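Local structure of C-1-tetrahydrofolate synthase, cytoplasmic, putative (Trypanosoma brucei, 4CJX) at residues B[37-45]-B[79-87]. The protein probably interconverts folate-bound one-carbon units as a homodimeric, NADP-dependent methylenetetrahydrofolate dehydrogenase and methenyltetrahydrofolate cyclohydrolase. Sequence-based numbering, arbitrary orientation. Where two conformers were deposited one is given.
Sequences IQKELTEEV and KAAAACGFR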
# COMPACT_ATOMS: atom_id res chain seq x y z
N ILE B 37 6.13 17.16 22.29
CA ILE B 37 5.95 17.55 20.90
C ILE B 37 5.25 18.90 20.80
O ILE B 37 5.71 19.79 20.09
CB ILE B 37 5.12 16.50 20.15
CG1 ILE B 37 5.92 15.18 20.04
CG2 ILE B 37 4.68 17.04 18.79
CD1 ILE B 37 5.12 13.98 19.55
N GLN B 38 4.14 19.06 21.51
CA GLN B 38 3.35 20.29 21.39
C GLN B 38 4.07 21.51 21.97
O GLN B 38 3.84 22.63 21.54
CB GLN B 38 1.96 20.10 21.98
CG GLN B 38 1.13 19.21 21.06
CD GLN B 38 -0.20 18.76 21.64
OE1 GLN B 38 -0.76 19.38 22.54
NE2 GLN B 38 -0.71 17.66 21.10
N LYS B 39 4.97 21.28 22.92
CA LYS B 39 5.78 22.35 23.49
C LYS B 39 6.74 22.87 22.44
O LYS B 39 7.03 24.07 22.39
CB LYS B 39 6.56 21.87 24.72
CG LYS B 39 7.44 22.94 25.34
N GLU B 40 7.25 21.97 21.61
CA GLU B 40 8.24 22.33 20.61
C GLU B 40 7.53 22.99 19.44
O GLU B 40 8.03 23.97 18.89
CB GLU B 40 9.04 21.11 20.15
N LEU B 41 6.37 22.46 19.05
CA LEU B 41 5.53 23.09 18.02
C LEU B 41 5.12 24.51 18.40
O LEU B 41 5.14 25.38 17.57
CB LEU B 41 4.27 22.27 17.75
CG LEU B 41 4.44 20.88 17.12
CD1 LEU B 41 3.08 20.25 16.89
CD2 LEU B 41 5.21 20.90 15.82
N THR B 42 4.76 24.75 19.65
CA THR B 42 4.32 26.07 20.08
C THR B 42 5.43 27.12 19.91
O THR B 42 5.19 28.20 19.35
CB THR B 42 3.83 26.04 21.54
OG1 THR B 42 2.70 25.16 21.60
CG2 THR B 42 3.42 27.43 22.03
N GLU B 43 6.63 26.79 20.37
CA GLU B 43 7.76 27.69 20.26
C GLU B 43 8.12 27.88 18.78
O GLU B 43 8.47 28.97 18.36
CB GLU B 43 8.94 27.19 21.11
CG GLU B 43 8.65 27.20 22.61
CD GLU B 43 9.64 26.40 23.45
OE1 GLU B 43 10.83 26.76 23.48
OE2 GLU B 43 9.22 25.41 24.09
N GLU B 44 7.99 26.82 17.97
CA GLU B 44 8.29 26.95 16.53
C GLU B 44 7.33 27.93 15.82
O GLU B 44 7.76 28.73 14.98
CB GLU B 44 8.26 25.58 15.83
CG GLU B 44 8.92 25.60 14.46
CD GLU B 44 9.19 24.21 13.89
OE1 GLU B 44 9.08 23.22 14.65
OE2 GLU B 44 9.51 24.10 12.68
N VAL B 45 6.05 27.85 16.17
CA VAL B 45 5.02 28.76 15.65
C VAL B 45 5.29 30.23 16.05
O VAL B 45 5.19 31.14 15.22
CB VAL B 45 3.62 28.30 16.16
CG1 VAL B 45 2.54 29.36 15.91
CG2 VAL B 45 3.23 26.95 15.55
N LYS B 79 -8.59 22.10 20.39
CA LYS B 79 -7.98 22.55 21.63
C LYS B 79 -6.46 22.52 21.54
O LYS B 79 -5.78 23.48 21.91
CB LYS B 79 -8.45 21.67 22.79
CG LYS B 79 -8.88 22.44 24.01
CD LYS B 79 -8.81 21.60 25.29
CE LYS B 79 -7.36 21.38 25.68
NZ LYS B 79 -7.21 20.77 27.03
N ALA B 80 -5.91 21.41 21.08
CA ALA B 80 -4.45 21.30 20.89
C ALA B 80 -3.94 22.39 19.92
O ALA B 80 -2.97 23.09 20.21
CB ALA B 80 -4.10 19.94 20.36
N ALA B 81 -4.61 22.51 18.78
CA ALA B 81 -4.27 23.48 17.75
C ALA B 81 -4.28 24.90 18.31
O ALA B 81 -3.33 25.67 18.13
CB ALA B 81 -5.26 23.35 16.60
N ALA B 82 -5.34 25.24 19.02
CA ALA B 82 -5.42 26.54 19.65
C ALA B 82 -4.27 26.76 20.62
O ALA B 82 -3.67 27.82 20.64
CB ALA B 82 -6.77 26.73 20.34
N ALA B 83 -3.93 25.74 21.41
CA ALA B 83 -2.84 25.86 22.39
C ALA B 83 -1.46 26.05 21.74
O ALA B 83 -0.59 26.73 22.32
CB ALA B 83 -2.82 24.66 23.32
N CYS B 84 -1.26 25.49 20.54
CA CYS B 84 0.03 25.64 19.86
C CYS B 84 0.16 26.92 18.99
O CYS B 84 1.19 27.15 18.34
CB CYS B 84 0.34 24.37 19.06
SG CYS B 84 0.52 22.90 20.13
N GLY B 85 -0.86 27.77 19.00
CA GLY B 85 -0.82 29.02 18.23
C GLY B 85 -1.37 28.93 16.82
O GLY B 85 -1.18 29.85 16.02
N PHE B 86 -2.07 27.84 16.53
CA PHE B 86 -2.70 27.66 15.23
C PHE B 86 -4.01 28.41 15.20
O PHE B 86 -4.58 28.71 16.26
CB PHE B 86 -3.03 26.18 14.98
CG PHE B 86 -1.83 25.29 14.76
CD1 PHE B 86 -0.61 25.54 15.37
CD2 PHE B 86 -1.95 24.19 13.95
CE1 PHE B 86 0.47 24.70 15.15
CE2 PHE B 86 -0.88 23.34 13.73
CZ PHE B 86 0.33 23.61 14.33
N ARG B 87 -4.51 28.68 14.00
CA ARG B 87 -5.88 29.15 13.79
C ARG B 87 -6.78 27.96 13.45
O ARG B 87 -6.37 27.09 12.70
CB ARG B 87 -5.93 30.14 12.62
CG ARG B 87 -7.21 30.94 12.57
CD ARG B 87 -7.49 31.46 11.16
NE ARG B 87 -8.59 32.42 11.15
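Q38 lays its CB beside the sulfur of C84, 3.7 Å from SG, and its extended chain carries the amide on to A80, where Q38 OE1 lies 4.0 Å from A80 CB; the amide nitrogen is held by S302 of helix 296-316. One turn on, L41 CB approaches C84 SG only loosely, at 4.5 Å, while its side chain packs on L305 and L309. T42 meets 79-87 with its hydroxyl: T42 OG1 lies 3.2 Å from C84 CA. With OG1 beside its own backbone N (chi1 -62°), that hydroxyl donates to Q38 O at 2.8 Å, while T42 N reaches the same carbonyl from its opposite face, so two bonds grip one oxygen. V45 closes the row. Its CG2 meets C84 O at 3.5 Å. The same methyl approaches the F86 ring obliquely, 3.6 Å from F86 CE1, the two side chains crossing at about a right angle. G85, with positive phi (91°), ends helix 68-83 in a Schellman motif, where F86 N bonds to A81 O and G85 N to A82 O. The contact thus packs one face of helix 30-51 against the Schellman-capped C-terminal end of helix 68-83, the connecting helix of the beta-alpha-beta unit formed by strands 58-64 and 87-93 in the catalytic domain.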